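Local coordinates for N-acetyltransferase domain-containing protein (Xanthomonas campestris pv. campestris, PDB 2OZH) that is probably an acyltransferase of the GNAT family, probably transferring acyl groups such as acetyl, at residues A[54-62]-A[72-81]; A[14-22]-A[33-42]. One frame throughout, in Å; residues are numbered along the deposited sequence.

Contact 1. Residues A[54-62]-A[72-81]; sequences GRQVAFARV and LGDVFVLPEH. With EDO (1,2-ethanediol), chain E.
Val57 O accepts from Leu78 N and Phe59 pairs with Phe76 in an antiparallel beta hairpin, strands 55-64 and 69-77, at the middle of the GNAT sheet; the two short strand axes run at 170°, 4.6 Å apart. Backbone bonds in both directions join Phe59 to Phe76 and Arg61 to Gly73. Between these two pairs the register slips by one residue, a beta bulge, and Asp74 takes the extra place with a positive phi of 61°. At the bulge Val75 N turns to a bound ethanediol, donating to its O1 at 3.1 Å, while the ethanediol also bonds to Ala109 O.

Aromatic and apolar contacts come next. Phe76 CG stands between its backbone N and carbonyl carbon (chi1 70°), which lays one ring face over Phe59 CB, 3.8 Å from the Phe76 ring centroid. On the face of the sheet that carries these two rings, helix 16-26 covers them through Ile19 and Thr22. At the C-terminal end of 72-81, Val57 CG1 sits over the centre of the His81 ring, a CH-pi contact, 3.5 Å from its centroid.

The charged contact is a side-on grip. Arg61 NE and NH2 both donate to Asp74 OD2 in a salt bridge, approaching from one face of the carboxylate with OD2 in the guanidinium plane, while Trp29 NE1 bonds to Asp74 OD1. Arg61 NH1 also forms a salt bridge to Asp65 of the second subunit, so the side chain that grips the bulged Asp74 also reaches across the dimer. The Arg61 NE to Asp74 OD2 distance is 2.7 Å, and NH2 reaches the same OD2 at 2.9 Å.

Contact 2. Residues A[14-22]-A[33-42]; sequences LDIGLIHRT and IPLALVQRAI
Ile16 and His20 of helix 16-26 pack against Leu35, Val38, Gln39 and Ile42 of helix 35-43, a steep helix-helix crossing beside the sheet of the GNAT fold. The short axes approach to 9.7 Å with a signed angle of 118°, and contacts run from Leu14-Ile42 at one end to His20-Ile33 at the other. Ile16 is a knob in the hole formed by Leu35, Val38, Gln39 and Ile42. Its two branches divide the work: CG2, anti to the backbone N, meets Leu35 CD1 at 3.9 Å, whereas CD1 reaches tip to tip to Ile42 CD1 at 3.6 Å.

Toward the sheet, Ile42 CD1 also meets Ile19 CD1 end to end, and its CG2 branch touches Leu14 CD1. Both Leu14 and Ile42 lean on Cys47 of strand 46-52, which carries the apolar seam on to the sheet. Gln39 lays the OE1 side of its amide against Ile16, its NE2 being bonded to Asp43.

At the other end the imidazole of His20 lies over the start of helix 35-43. Leu35 CB is 3.8 Å from the ring centroid and 20° off the normal, a CH-pi contact over the face. Pro34 is the N-cap of helix 35-43, and the ring edge turns to Ile33, one residue earlier: His20 NE2 gives Ile33 O a weak hydrogen bond of 3.2 Å, bent to 123° at the hydrogen.

The two contacts follow one another along the chain: the helix pair 14-22 and 33-42 closes before the hairpin 54-62 and 72-81 opens. Their centres lie about 12 Å apart. The helices pack on the central sheet through Ile19 on Phe59 and Ile42 on Cys47, in keeping with contact 1 lying about 7 Å and contact 2 about 13 Å from the centre of the chain. They touch directly: Gln56 OE1 lies 2.9 Å from Asp15 N, a probable hydrogen bond, and Ala41 CB packs on Arg61 NH1. Both also border the second subunit, whose Asp65 meets Arg61 and Ala41, placing the Arg61 end of the hairpin and helix 35-43 at the dimer interface.

Contact 1. Residues A[54-62]-A[72-81]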
loop_
_atom_site.group_PDB
_atom_site.type_symbol
_atom_site.label_atom_id
_atom_site.label_comp_id
_atom_site.label_asym_id
_atom_site.label_seq_id
_atom_site.Cartn_x
_atom_site.Cartn_y
_atom_site.Cartn_z
ATOM N N GLY A 54 9.817 -22.481 -18.806
ATOM C CA GLY A 54 8.571 -23.018 -18.325
ATOM C C GLY A 54 8.377 -23.049 -16.833
ATOM O O GLY A 54 7.370 -23.564 -16.343
ATOM N N ARG A 55 9.395 -22.568 -16.088
ATOM C CA ARG A 55 9.382 -22.590 -14.648
ATOM C C ARG A 55 9.511 -21.161 -14.127
ATOM O O ARG A 55 10.257 -20.368 -14.694
ATOM C CB ARG A 55 10.578 -23.376 -14.118
ATOM C CG ARG A 55 10.375 -24.884 -13.970
ATOM C CD ARG A 55 10.080 -25.616 -15.198
ATOM N NE ARG A 55 11.065 -25.536 -16.278
ATOM C CZ ARG A 55 12.125 -26.327 -16.457
ATOM N NH1 ARG A 55 12.401 -27.319 -15.611
ATOM N NH2 ARG A 55 12.844 -26.170 -17.544
ATOM N N GLN A 56 8.833 -20.878 -13.026
ATOM C CA GLN A 56 9.009 -19.586 -12.353
ATOM C C GLN A 56 10.320 -19.608 -11.567
ATOM O O GLN A 56 10.612 -20.545 -10.836
ATOM C CB GLN A 56 7.850 -19.289 -11.437
ATOM C CG GLN A 56 7.916 -17.854 -10.895
ATOM C CD GLN A 56 6.716 -17.392 -10.168
ATOM O OE1 GLN A 56 5.671 -18.025 -10.182
ATOM N NE2 GLN A 56 6.830 -16.195 -9.567
ATOM N N VAL A 57 11.081 -18.521 -11.725
ATOM C CA VAL A 57 12.380 -18.360 -11.074
ATOM C C VAL A 57 12.462 -17.126 -10.184
ATOM O O VAL A 57 13.414 -17.009 -9.405
ATOM C CB VAL A 57 13.513 -18.291 -12.110
ATOM C CG1 VAL A 57 13.515 -19.591 -12.953
ATOM C CG2 VAL A 57 13.446 -17.081 -12.975
ATOM N N ALA A 58 11.506 -16.198 -10.278
ATOM C CA ALA A 58 11.621 -14.941 -9.528
ATOM C C ALA A 58 10.246 -14.339 -9.384
ATOM O O ALA A 58 9.312 -14.684 -10.121
ATOM C CB ALA A 58 12.546 -13.971 -10.246
ATOM N N PHE A 59 10.111 -13.394 -8.444
ATOM C CA PHE A 59 8.836 -12.774 -8.126
ATOM C C PHE A 59 9.062 -11.409 -7.506
ATOM O O PHE A 59 10.055 -11.184 -6.826
ATOM C CB PHE A 59 8.136 -13.645 -7.068
ATOM C CG PHE A 59 6.689 -13.278 -6.747
ATOM C CD1 PHE A 59 5.712 -13.287 -7.726
ATOM C CD2 PHE A 59 6.316 -12.942 -5.464
ATOM C CE1 PHE A 59 4.392 -12.988 -7.418
ATOM C CE2 PHE A 59 5.029 -12.672 -5.152
ATOM C CZ PHE A 59 4.049 -12.713 -6.100
ATOM N N ALA A 60 8.105 -10.523 -7.744
ATOM C CA ALA A 60 8.001 -9.255 -7.020
ATOM C C ALA A 60 6.553 -8.874 -7.000
ATOM O O ALA A 60 5.815 -9.187 -7.922
ATOM C CB ALA A 60 8.826 -8.154 -7.730
ATOM N N ARG A 61 6.125 -8.201 -5.945
ATOM C CA ARG A 61 4.719 -7.912 -5.755
ATOM C C ARG A 61 4.503 -6.460 -5.341
ATOM O O ARG A 61 5.205 -5.967 -4.466
ATOM C CB ARG A 61 4.097 -8.849 -4.717
ATOM C CG ARG A 61 2.579 -8.713 -4.622
ATOM C CD ARG A 61 1.957 -9.872 -3.876
ATOM N NE ARG A 61 2.328 -9.934 -2.475
ATOM C CZ ARG A 61 1.641 -9.367 -1.494
ATOM N NH1 ARG A 61 0.607 -8.582 -1.750
ATOM N NH2 ARG A 61 1.976 -9.602 -0.247
ATOM N N VAL A 62 3.561 -5.809 -5.997
ATOM C CA VAL A 62 3.258 -4.411 -5.737
ATOM C C VAL A 62 1.795 -4.256 -5.316
ATOM O O VAL A 62 0.894 -4.752 -5.982
ATOM C CB VAL A 62 3.575 -3.548 -6.975
ATOM C CG1 VAL A 62 3.181 -2.081 -6.741
ATOM C CG2 VAL A 62 5.034 -3.656 -7.347
ATOM N N LEU A 72 6.139 -2.115 -2.431
ATOM C CA LEU A 72 6.833 -3.268 -2.990
ATOM C C LEU A 72 7.152 -4.245 -1.892
ATOM O O LEU A 72 7.681 -3.891 -0.867
ATOM C CB LEU A 72 8.134 -2.786 -3.626
ATOM C CG LEU A 72 9.049 -3.839 -4.252
ATOM C CD1 LEU A 72 8.390 -4.448 -5.499
ATOM C CD2 LEU A 72 10.435 -3.256 -4.563
ATOM N N GLY A 73 6.925 -5.521 -2.173
ATOM C CA GLY A 73 7.365 -6.590 -1.278
ATOM C C GLY A 73 7.450 -7.929 -1.981
ATOM O O GLY A 73 7.239 -8.051 -3.180
ATOM N N ASP A 74 7.787 -8.930 -1.190
ATOM C CA ASP A 74 7.852 -10.327 -1.626
ATOM C C ASP A 74 8.864 -10.570 -2.747
ATOM O O ASP A 74 8.742 -11.529 -3.487
ATOM C CB ASP A 74 6.478 -10.867 -2.009
ATOM C CG ASP A 74 5.533 -11.012 -0.825
ATOM O OD1 ASP A 74 5.978 -11.087 0.328
ATOM O OD2 ASP A 74 4.324 -11.172 -1.097
ATOM N N VAL A 75 9.898 -9.764 -2.848
ATOM C CA VAL A 75 10.886 -9.921 -3.918
ATOM C C VAL A 75 11.763 -11.103 -3.634
ATOM O O VAL A 75 12.363 -11.234 -2.536
ATOM C CB VAL A 75 11.735 -8.643 -4.075
ATOM C CG1 VAL A 75 12.853 -8.854 -5.102
ATOM C CG2 VAL A 75 10.864 -7.454 -4.470
ATOM N N PHE A 76 11.880 -12.012 -4.613
ATOM C CA PHE A 76 12.825 -13.083 -4.488
ATOM C C PHE A 76 13.260 -13.590 -5.867
ATOM O O PHE A 76 12.549 -13.460 -6.855
ATOM C CB PHE A 76 12.286 -14.251 -3.630
ATOM C CG PHE A 76 11.157 -15.069 -4.250
ATOM C CD1 PHE A 76 11.418 -16.023 -5.212
ATOM C CD2 PHE A 76 9.856 -14.947 -3.807
ATOM C CE1 PHE A 76 10.399 -16.839 -5.750
ATOM C CE2 PHE A 76 8.848 -15.730 -4.336
ATOM C CZ PHE A 76 9.104 -16.647 -5.304
ATOM N N VAL A 77 14.444 -14.213 -5.851
ATOM C CA VAL A 77 14.976 -15.020 -6.951
ATOM C C VAL A 77 15.408 -16.336 -6.343
ATOM O O VAL A 77 16.069 -16.333 -5.312
ATOM C CB VAL A 77 16.152 -14.320 -7.647
ATOM C CG1 VAL A 77 16.769 -15.215 -8.691
ATOM C CG2 VAL A 77 15.701 -13.006 -8.264
ATOM N N LEU A 78 15.054 -17.464 -6.969
ATOM C CA LEU A 78 15.458 -18.761 -6.444
ATOM C C LEU A 78 16.967 -18.868 -6.449
ATOM O O LEU A 78 17.638 -18.343 -7.352
ATOM C CB LEU A 78 14.812 -19.887 -7.217
ATOM C CG LEU A 78 13.285 -19.948 -7.095
ATOM C CD1 LEU A 78 12.800 -21.124 -7.915
ATOM C CD2 LEU A 78 12.828 -20.038 -5.631
ATOM N N PRO A 79 17.552 -19.516 -5.444
ATOM C CA PRO A 79 19.001 -19.487 -5.288
ATOM C C PRO A 79 19.810 -19.971 -6.467
ATOM O O PRO A 79 20.876 -19.387 -6.756
ATOM C CB PRO A 79 19.243 -20.403 -4.075
ATOM C CG PRO A 79 18.011 -20.317 -3.290
ATOM C CD PRO A 79 16.883 -20.184 -4.306
ATOM N N GLU A 80 19.352 -20.986 -7.176
ATOM C CA GLU A 80 20.125 -21.499 -8.305
ATOM C C GLU A 80 20.086 -20.593 -9.536
ATOM O O GLU A 80 20.794 -20.845 -10.510
ATOM C CB GLU A 80 19.712 -22.935 -8.670
ATOM C CG GLU A 80 18.397 -23.067 -9.342
ATOM C CD GLU A 80 17.187 -23.192 -8.399
ATOM O OE1 GLU A 80 17.213 -22.768 -7.193
ATOM O OE2 GLU A 80 16.172 -23.724 -8.921
ATOM N N HIS A 81 19.283 -19.538 -9.477
ATOM C CA HIS A 81 19.053 -18.617 -10.581
ATOM C C HIS A 81 19.608 -17.237 -10.298
ATOM O O HIS A 81 19.301 -16.293 -11.031
ATOM C CB HIS A 81 17.553 -18.544 -10.899
ATOM C CG HIS A 81 17.010 -19.819 -11.447
ATOM N ND1 HIS A 81 17.240 -20.226 -12.748
ATOM C CD2 HIS A 81 16.238 -20.774 -10.883
ATOM C CE1 HIS A 81 16.660 -21.402 -12.939
ATOM N NE2 HIS A 81 16.056 -21.758 -11.823
HETATM C C1 EDO E . 11.227 -6.064 -1.492
HETATM O O1 EDO E . 10.593 -7.293 -1.086
HETATM C C2 EDO E . 11.410 -5.130 -0.331
HETATM O O2 EDO E . 12.406 -5.616 0.574
HETATM O O HOH W 1 3.904 -10.923 2.265
#

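Contact 2. Residues A[14-22]-A[33-42]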
loop_
_atom_site.group_PDB
_atom_site.type_symbol
_atom_site.label_atom_id
_atom_site.label_comp_id
_atom_site.label_asym_id
_atom_site.label_seq_id
_atom_site.Cartn_x
_atom_site.Cartn_y
_atom_site.Cartn_z
ATOM N N LEU A 14 1.541 -17.427 -12.736
ATOM C CA LEU A 14 2.294 -17.626 -11.492
ATOM C C LEU A 14 2.178 -19.054 -10.987
ATOM O O LEU A 14 1.107 -19.679 -11.087
ATOM C CB LEU A 14 1.795 -16.668 -10.417
ATOM C CG LEU A 14 1.999 -15.175 -10.689
ATOM C CD1 LEU A 14 1.254 -14.371 -9.638
ATOM C CD2 LEU A 14 3.472 -14.803 -10.719
ATOM N N ASP A 15 3.253 -19.530 -10.382
ATOM C CA ASP A 15 3.288 -20.827 -9.709
ATOM C C ASP A 15 3.014 -20.535 -8.239
ATOM O O ASP A 15 3.915 -20.224 -7.468
ATOM C CB ASP A 15 4.642 -21.487 -9.949
ATOM C CG ASP A 15 4.759 -22.887 -9.350
ATOM O OD1 ASP A 15 3.968 -23.204 -8.431
ATOM O OD2 ASP A 15 5.681 -23.619 -9.790
ATOM N N ILE A 16 1.743 -20.580 -7.847
ATOM C CA ILE A 16 1.332 -20.173 -6.518
ATOM C C ILE A 16 1.971 -21.065 -5.472
ATOM O O ILE A 16 2.379 -20.573 -4.418
ATOM C CB ILE A 16 -0.224 -20.164 -6.387
ATOM C CG1 ILE A 16 -0.877 -19.285 -7.466
ATOM C CG2 ILE A 16 -0.631 -19.742 -4.996
ATOM C CD1 ILE A 16 -0.555 -17.821 -7.396
ATOM N N GLY A 17 2.064 -22.364 -5.733
ATOM C CA GLY A 17 2.671 -23.259 -4.752
ATOM C C GLY A 17 4.117 -22.927 -4.520
ATOM O O GLY A 17 4.601 -22.960 -3.380
ATOM N N LEU A 18 4.859 -22.652 -5.590
ATOM C CA LEU A 18 6.253 -22.233 -5.424
ATOM C C LEU A 18 6.358 -20.960 -4.592
ATOM O O LEU A 18 7.248 -20.834 -3.733
ATOM C CB LEU A 18 6.899 -21.997 -6.800
ATOM C CG LEU A 18 8.303 -21.393 -6.780
ATOM C CD1 LEU A 18 9.343 -22.358 -6.339
ATOM C CD2 LEU A 18 8.645 -20.773 -8.127
ATOM N N ILE A 19 5.510 -19.976 -4.877
ATOM C CA ILE A 19 5.563 -18.731 -4.170
ATOM C C ILE A 19 5.234 -18.972 -2.704
ATOM O O ILE A 19 5.870 -18.422 -1.816
ATOM C CB ILE A 19 4.595 -17.704 -4.810
ATOM C CG1 ILE A 19 5.039 -17.334 -6.214
ATOM C CG2 ILE A 19 4.459 -16.465 -3.929
ATOM C CD1 ILE A 19 3.914 -16.698 -7.010
ATOM N N HIS A 20 4.180 -19.721 -2.434
ATOM C CA HIS A 20 3.805 -20.051 -1.076
ATOM C C HIS A 20 4.932 -20.738 -0.321
ATOM O O HIS A 20 5.273 -20.345 0.802
ATOM C CB HIS A 20 2.559 -20.938 -1.094
ATOM C CG HIS A 20 2.139 -21.470 0.239
ATOM N ND1 HIS A 20 1.612 -22.739 0.365
ATOM C CD2 HIS A 20 2.161 -20.929 1.478
ATOM C CE1 HIS A 20 1.349 -22.955 1.652
ATOM N NE2 HIS A 20 1.639 -21.862 2.342
ATOM N N ARG A 21 5.515 -21.773 -0.896
ATOM C CA ARG A 21 6.600 -22.479 -0.208
ATOM C C ARG A 21 7.768 -21.553 0.064
ATOM O O ARG A 21 8.349 -21.558 1.143
ATOM C CB ARG A 21 7.048 -23.691 -1.048
ATOM C CG ARG A 21 5.994 -24.797 -1.157
ATOM C CD ARG A 21 6.228 -25.786 -2.406
ATOM N NE ARG A 21 4.989 -26.533 -2.599
ATOM C CZ ARG A 21 4.264 -26.614 -3.677
ATOM N NH1 ARG A 21 4.685 -26.129 -4.859
ATOM N NH2 ARG A 21 3.069 -27.161 -3.583
ATOM N N THR A 22 8.131 -20.760 -0.939
ATOM C CA THR A 22 9.273 -19.847 -0.824
ATOM C C THR A 22 9.043 -18.827 0.263
ATOM O O THR A 22 9.891 -18.621 1.146
ATOM C CB THR A 22 9.559 -19.175 -2.164
ATOM O OG1 THR A 22 9.962 -20.157 -3.136
ATOM C CG2 THR A 22 10.652 -18.106 -2.025
ATOM N N ILE A 33 3.353 -18.135 6.330
ATOM C CA ILE A 33 2.154 -17.518 5.741
ATOM C C ILE A 33 1.233 -18.613 5.166
ATOM O O ILE A 33 1.708 -19.536 4.470
ATOM C CB ILE A 33 2.513 -16.478 4.655
ATOM C CG1 ILE A 33 1.253 -15.707 4.220
ATOM C CG2 ILE A 33 3.245 -17.097 3.459
ATOM C CD1 ILE A 33 1.521 -14.510 3.369
ATOM N N PRO A 34 -0.079 -18.553 5.469
ATOM C CA PRO A 34 -0.978 -19.544 4.853
ATOM C C PRO A 34 -1.184 -19.376 3.371
ATOM O O PRO A 34 -1.139 -18.273 2.846
ATOM C CB PRO A 34 -2.316 -19.344 5.586
ATOM C CG PRO A 34 -1.952 -18.574 6.836
ATOM C CD PRO A 34 -0.779 -17.720 6.480
ATOM N N LEU A 35 -1.400 -20.497 2.687
ATOM C CA LEU A 35 -1.692 -20.511 1.260
ATOM C C LEU A 35 -2.833 -19.578 0.895
ATOM O O LEU A 35 -2.763 -18.867 -0.075
ATOM C CB LEU A 35 -2.003 -21.930 0.803
ATOM C CG LEU A 35 -2.413 -22.092 -0.657
ATOM C CD1 LEU A 35 -1.344 -21.571 -1.616
ATOM C CD2 LEU A 35 -2.704 -23.535 -0.973
ATOM N N ALA A 36 -3.895 -19.589 1.689
ATOM C CA ALA A 36 -5.064 -18.788 1.346
ATOM C C ALA A 36 -4.724 -17.327 1.363
ATOM O O ALA A 36 -5.284 -16.545 0.565
ATOM C CB ALA A 36 -6.213 -19.081 2.314
ATOM N N LEU A 37 -3.806 -16.899 2.229
ATOM C CA LEU A 37 -3.399 -15.505 2.272
ATOM C C LEU A 37 -2.510 -15.173 1.100
ATOM O O LEU A 37 -2.553 -14.072 0.558
ATOM C CB LEU A 37 -2.693 -15.110 3.576
ATOM C CG LEU A 37 -3.546 -14.962 4.797
ATOM C CD1 LEU A 37 -2.714 -14.289 5.891
ATOM C CD2 LEU A 37 -4.826 -14.136 4.484
ATOM N N VAL A 38 -1.625 -16.098 0.721
ATOM C CA VAL A 38 -0.802 -15.891 -0.482
ATOM C C VAL A 38 -1.709 -15.682 -1.679
ATOM O O VAL A 38 -1.500 -14.753 -2.454
ATOM C CB VAL A 38 0.162 -17.092 -0.698
ATOM C CG1 VAL A 38 0.885 -16.966 -2.031
ATOM C CG2 VAL A 38 1.172 -17.158 0.435
ATOM N N GLN A 39 -2.697 -16.544 -1.853
ATOM C CA GLN A 39 -3.579 -16.438 -2.990
ATOM C C GLN A 39 -4.357 -15.136 -2.971
ATOM O O GLN A 39 -4.430 -14.446 -4.002
ATOM C CB GLN A 39 -4.551 -17.603 -3.061
ATOM C CG GLN A 39 -5.390 -17.579 -4.350
ATOM C CD GLN A 39 -4.618 -17.930 -5.595
ATOM O OE1 GLN A 39 -4.145 -19.067 -5.727
ATOM N NE2 GLN A 39 -4.502 -16.999 -6.521
ATOM N N ARG A 40 -4.925 -14.790 -1.815
ATOM C CA ARG A 40 -5.679 -13.543 -1.717
ATOM C C ARG A 40 -4.792 -12.331 -2.002
ATOM O O ARG A 40 -5.179 -11.404 -2.726
ATOM C CB ARG A 40 -6.325 -13.442 -0.344
ATOM C CG ARG A 40 -7.217 -12.224 -0.164
ATOM C CD ARG A 40 -8.067 -12.301 1.107
ATOM N NE ARG A 40 -8.861 -13.527 1.079
ATOM C CZ ARG A 40 -8.780 -14.547 1.940
ATOM N NH1 ARG A 40 -8.002 -14.509 3.007
ATOM N NH2 ARG A 40 -9.544 -15.625 1.737
ATOM N N ALA A 41 -3.599 -12.337 -1.439
ATOM C CA ALA A 41 -2.675 -11.241 -1.655
ATOM C C ALA A 41 -2.401 -11.067 -3.129
ATOM O O ALA A 41 -2.437 -9.954 -3.665
ATOM C CB ALA A 41 -1.360 -11.510 -0.913
ATOM N N ILE A 42 -2.088 -12.161 -3.824
ATOM C CA ILE A 42 -1.793 -12.113 -5.243
ATOM C C ILE A 42 -2.982 -11.597 -6.041
ATOM O O ILE A 42 -2.812 -10.775 -6.951
ATOM C CB ILE A 42 -1.303 -13.522 -5.693
ATOM C CG1 ILE A 42 0.144 -13.717 -5.221
ATOM C CG2 ILE A 42 -1.448 -13.722 -7.192
ATOM C CD1 ILE A 42 0.685 -15.125 -5.388
#